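Local atomic coordinates of amidohydrolase (Xanthomonas campestris pv. campestris, PDB entry 4DZH), a protein that probably deaminates adenosine-type substrates such as 5'-methylthioadenosine, as a zinc-binding hydrolase of the ATZ/TRZ family with a TIM-barrel fold. Residues 198-203 against 209-214; 145-150 against 157-162. All blocks are in the same frame, centred on the assembly; numbering follows the deposited sequence.

Both contacts are buried and set a barrel helix against a barrel strand. Contact 2 joins helix 143-152 to strand 156-163, which follows it; contact 1 comes later in the chain and joins strand 194-200 to helix 208-221. The two strands lie side by side in the sheet, where A199 N sits 2.8 Å from A161 O in a probable hydrogen bond. Contact 1, its centre about 21 Å from the chain centre, is held by apolar packing, with no hydrogen bond between its segments, and its strand runs on into the loop at the metal end of the barrel. Contact 2, at about 13 Å, sets an alanine methyl over a tyrosine face, with valine and alanine packed beside it, and adds a water bridge from a glutamine to the strand backbone.

Contact 1. Residues 198-203 against 209-214; sequences FAPHAP and ANFERV
P200 and F211 make the closest apolar meeting: CB of P200 is 3.7 Å from CE1 of F211, and P200 CG lies 3.9 Å from the same atom. The two side chains cross at about a right angle. Two residues earlier in the strand, F198 CB touches V214 CG1 at 4.0 Å. That methyl stands anti to the valine's backbone N (chi1 162°), on the side where the helix faces the strand.

The far end of the F211 ring meets backbone instead. P203 CA comes to its edge, in the ring plane, 4.0 Å from F211 CE2, while A202 O is 4.1 Å from F211 CZ. No hydrogen bond crosses between the segments. V206, L227 and, from helix 247-254, L251 and L254 also touch the F211 side chain, which is buried on that side too.

Beyond P200 the chain leaves the strand, and H201 O accepts a hydrogen bond from ND1 of H228, a zinc ligand. The contact thus ties a strand and its metal-end loop to the helix that follows, as in the beta-alpha units of the amidohydrolase TIM barrel.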
# COMPACT_ATOMS: atom_id res chain seq x y z
N PHE A 198 22.24 6.70 20.35
CA PHE A 198 23.36 6.30 19.52
C PHE A 198 22.84 5.50 18.35
O PHE A 198 21.94 4.68 18.51
CB PHE A 198 24.32 5.46 20.33
CG PHE A 198 25.25 6.28 21.20
CD1 PHE A 198 26.37 6.91 20.66
CD2 PHE A 198 24.98 6.45 22.56
CE1 PHE A 198 27.22 7.68 21.46
CE2 PHE A 198 25.81 7.22 23.37
CZ PHE A 198 26.94 7.83 22.83
N ALA A 199 23.43 5.72 17.18
CA ALA A 199 23.06 4.99 15.98
C ALA A 199 24.28 4.36 15.32
O ALA A 199 24.69 4.78 14.22
CB ALA A 199 22.31 5.89 14.99
N PRO A 200 24.87 3.34 15.96
CA PRO A 200 25.89 2.62 15.19
C PRO A 200 25.26 2.05 13.90
O PRO A 200 24.11 1.57 13.89
CB PRO A 200 26.32 1.52 16.15
CG PRO A 200 25.09 1.25 17.01
CD PRO A 200 24.50 2.67 17.21
N HIS A 201 25.98 2.17 12.80
CA HIS A 201 25.35 1.93 11.51
C HIS A 201 24.88 0.47 11.30
O HIS A 201 23.70 0.22 11.02
CB HIS A 201 26.22 2.40 10.35
CG HIS A 201 25.70 1.97 9.01
ND1 HIS A 201 26.25 0.93 8.29
CD2 HIS A 201 24.63 2.40 8.31
CE1 HIS A 201 25.55 0.75 7.18
NE2 HIS A 201 24.57 1.64 7.16
N ALA A 202 25.80 -0.47 11.43
CA ALA A 202 25.50 -1.88 11.19
C ALA A 202 26.65 -2.71 11.81
O ALA A 202 27.74 -2.17 12.09
CB ALA A 202 25.42 -2.16 9.70
N PRO A 203 26.41 -4.01 12.06
CA PRO A 203 27.49 -4.81 12.67
C PRO A 203 28.74 -4.85 11.78
O PRO A 203 29.86 -4.98 12.33
CB PRO A 203 26.85 -6.20 12.79
CG PRO A 203 25.36 -5.89 12.93
CD PRO A 203 25.14 -4.76 11.96
N ALA A 209 35.68 -2.12 19.16
CA ALA A 209 36.03 -1.00 20.03
C ALA A 209 34.98 0.12 19.99
O ALA A 209 34.64 0.67 21.03
CB ALA A 209 37.40 -0.47 19.64
N ASN A 210 34.48 0.43 18.80
CA ASN A 210 33.41 1.41 18.67
C ASN A 210 32.11 0.93 19.32
O ASN A 210 31.38 1.72 19.93
CB ASN A 210 33.19 1.78 17.20
CG ASN A 210 34.22 2.77 16.71
OD1 ASN A 210 34.83 3.49 17.51
ND2 ASN A 210 34.42 2.84 15.40
N PHE A 211 31.84 -0.38 19.23
CA PHE A 211 30.63 -0.94 19.86
C PHE A 211 30.79 -0.88 21.37
O PHE A 211 29.83 -0.59 22.11
CB PHE A 211 30.37 -2.40 19.40
CG PHE A 211 29.40 -2.50 18.26
CD1 PHE A 211 28.17 -1.82 18.28
CD2 PHE A 211 29.72 -3.26 17.16
CE1 PHE A 211 27.29 -1.93 17.21
CE2 PHE A 211 28.85 -3.37 16.10
CZ PHE A 211 27.62 -2.71 16.13
N GLU A 212 32.00 -1.13 21.85
CA GLU A 212 32.24 -1.05 23.28
C GLU A 212 32.01 0.38 23.77
O GLU A 212 31.46 0.60 24.86
CB GLU A 212 33.68 -1.48 23.58
CG GLU A 212 34.20 -1.04 24.95
CD GLU A 212 33.32 -1.46 26.13
OE1 GLU A 212 32.41 -2.30 25.98
OE2 GLU A 212 33.53 -0.92 27.23
N ARG A 213 32.43 1.35 22.97
CA ARG A 213 32.32 2.75 23.36
C ARG A 213 30.84 3.18 23.37
O ARG A 213 30.39 3.94 24.25
CB ARG A 213 33.15 3.61 22.42
CG ARG A 213 33.39 5.03 22.88
CD ARG A 213 34.57 5.68 22.12
NE ARG A 213 34.78 7.10 22.43
CZ ARG A 213 35.64 7.88 21.76
NH1 ARG A 213 36.35 7.38 20.75
NH2 ARG A 213 35.78 9.15 22.09
N VAL A 214 30.07 2.67 22.41
CA VAL A 214 28.64 2.94 22.41
C VAL A 214 27.98 2.33 23.66
O VAL A 214 27.12 2.94 24.29
CB VAL A 214 28.00 2.34 21.16
CG1 VAL A 214 26.45 2.20 21.31
CG2 VAL A 214 28.36 3.18 19.95

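Contact 2. Residues 145-150 against 157-162; sequences VQAAVY and ALVGAV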
# COMPACT_ATOMS: atom_id res chain seq x y z
N VAL A 145 21.63 19.15 12.80
CA VAL A 145 20.72 19.90 11.95
C VAL A 145 19.33 19.28 12.04
O VAL A 145 18.33 19.99 12.20
CB VAL A 145 21.19 19.84 10.48
CG1 VAL A 145 20.15 20.43 9.56
CG2 VAL A 145 22.57 20.55 10.33
N GLN A 146 19.26 17.95 12.03
CA GLN A 146 17.95 17.30 12.09
C GLN A 146 17.19 17.63 13.37
O GLN A 146 16.01 17.91 13.32
CB GLN A 146 18.09 15.80 12.00
CG GLN A 146 18.66 15.41 10.64
CD GLN A 146 18.63 13.90 10.46
OE1 GLN A 146 19.30 13.16 11.20
NE2 GLN A 146 17.87 13.44 9.47
N ALA A 147 17.87 17.55 14.50
CA ALA A 147 17.24 17.87 15.79
C ALA A 147 16.68 19.29 15.76
O ALA A 147 15.52 19.51 16.13
CB ALA A 147 18.23 17.66 16.95
N ALA A 148 17.47 20.22 15.25
CA ALA A 148 17.04 21.61 15.17
C ALA A 148 15.83 21.76 14.26
O ALA A 148 14.86 22.47 14.61
CB ALA A 148 18.18 22.50 14.70
N VAL A 149 15.86 21.08 13.10
CA VAL A 149 14.76 21.12 12.15
C VAL A 149 13.48 20.53 12.71
O VAL A 149 12.45 21.16 12.65
CB VAL A 149 15.10 20.43 10.81
CG1 VAL A 149 13.86 20.33 9.93
CG2 VAL A 149 16.19 21.20 10.12
N TYR A 150 13.57 19.35 13.32
CA TYR A 150 12.39 18.78 13.97
C TYR A 150 11.83 19.73 15.07
O TYR A 150 10.62 19.94 15.13
CB TYR A 150 12.70 17.40 14.56
CG TYR A 150 12.83 16.31 13.50
CD1 TYR A 150 11.82 16.03 12.59
CD2 TYR A 150 13.98 15.53 13.44
CE1 TYR A 150 11.94 15.03 11.65
CE2 TYR A 150 14.08 14.51 12.49
CZ TYR A 150 13.08 14.28 11.61
OH TYR A 150 13.14 13.28 10.65
N ALA A 157 10.86 13.58 17.88
CA ALA A 157 11.86 12.69 17.31
C ALA A 157 12.82 12.16 18.33
O ALA A 157 13.28 12.87 19.22
CB ALA A 157 12.67 13.44 16.25
N LEU A 158 13.18 10.90 18.12
CA LEU A 158 14.40 10.33 18.75
C LEU A 158 15.45 10.41 17.65
O LEU A 158 15.27 9.80 16.57
CB LEU A 158 14.14 8.87 19.15
CG LEU A 158 15.38 8.17 19.77
CD1 LEU A 158 15.88 8.87 21.04
CD2 LEU A 158 15.10 6.70 20.08
N VAL A 159 16.49 11.22 17.88
CA VAL A 159 17.45 11.54 16.82
C VAL A 159 18.74 10.80 17.08
O VAL A 159 19.32 10.91 18.16
CB VAL A 159 17.72 13.06 16.75
CG1 VAL A 159 18.81 13.36 15.72
CG2 VAL A 159 16.44 13.80 16.38
N GLY A 160 19.16 10.01 16.10
CA GLY A 160 20.37 9.22 16.32
C GLY A 160 21.66 9.88 15.88
O GLY A 160 21.72 10.50 14.80
N ALA A 161 22.70 9.68 16.67
CA ALA A 161 24.04 10.13 16.34
C ALA A 161 24.75 8.94 15.69
O ALA A 161 25.01 7.92 16.33
CB ALA A 161 24.79 10.56 17.64
N VAL A 162 25.00 9.05 14.39
CA VAL A 162 25.65 7.96 13.65
C VAL A 162 27.05 7.64 14.18
O VAL A 162 27.87 8.57 14.39
CB VAL A 162 25.76 8.30 12.12
CG1 VAL A 162 26.53 7.22 11.38
CG2 VAL A 162 24.40 8.51 11.48
O HOH W 1 19.72 10.95 12.98
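Y150 lies over A157 where helix 143-152 packs on strand 156-163, the second half of a beta-alpha-beta unit of the TIM barrel that begins with strand 133-139. Over these segments the helix and strand run nearly antiparallel, at 168° with axes 9.0 Å apart, as expected when a helix brings the chain back to start the next parallel strand.

From CB, the tyrosine turns its ring beside its own backbone N, with CG anti to the carbonyl carbon (chi1 -74°), a rotation that lays one ring face against the methyl of A157. Y150 CG has A157 CB 4.0 Å away. Y150 CD2 is nearer still, 3.7 Å from A157 CB, and CE2 also reaches it. A157 CB stands 4.2 Å from the Y150 ring centroid and 27° off the normal, a CH-pi contact over the face. CD2 also meets V159 CG2, which approaches obliquely. On the helix 114-130 side, T121 and I125 touch the tyrosine. At the tip, OH passes beyond the strand segment and is hydrogen-bonded to E138 OE1 and N82 ND2, so the buried hydroxyl has two polar partners that fix where the ring ends.

One turn back along the helix, A147 packs on V159. Its CA and CB both lie close to CG2, with 4.3 Å between A147 CB and V159 CG2, and L184 of helix 174-188 touches both side chains.

The polar link lies further along the strand, toward its C-terminal end. One ordered water joins the helix to the strand backbone there, hydrogen-bonded to Q146 OE1 and, at 2.7 Å, to G160 O.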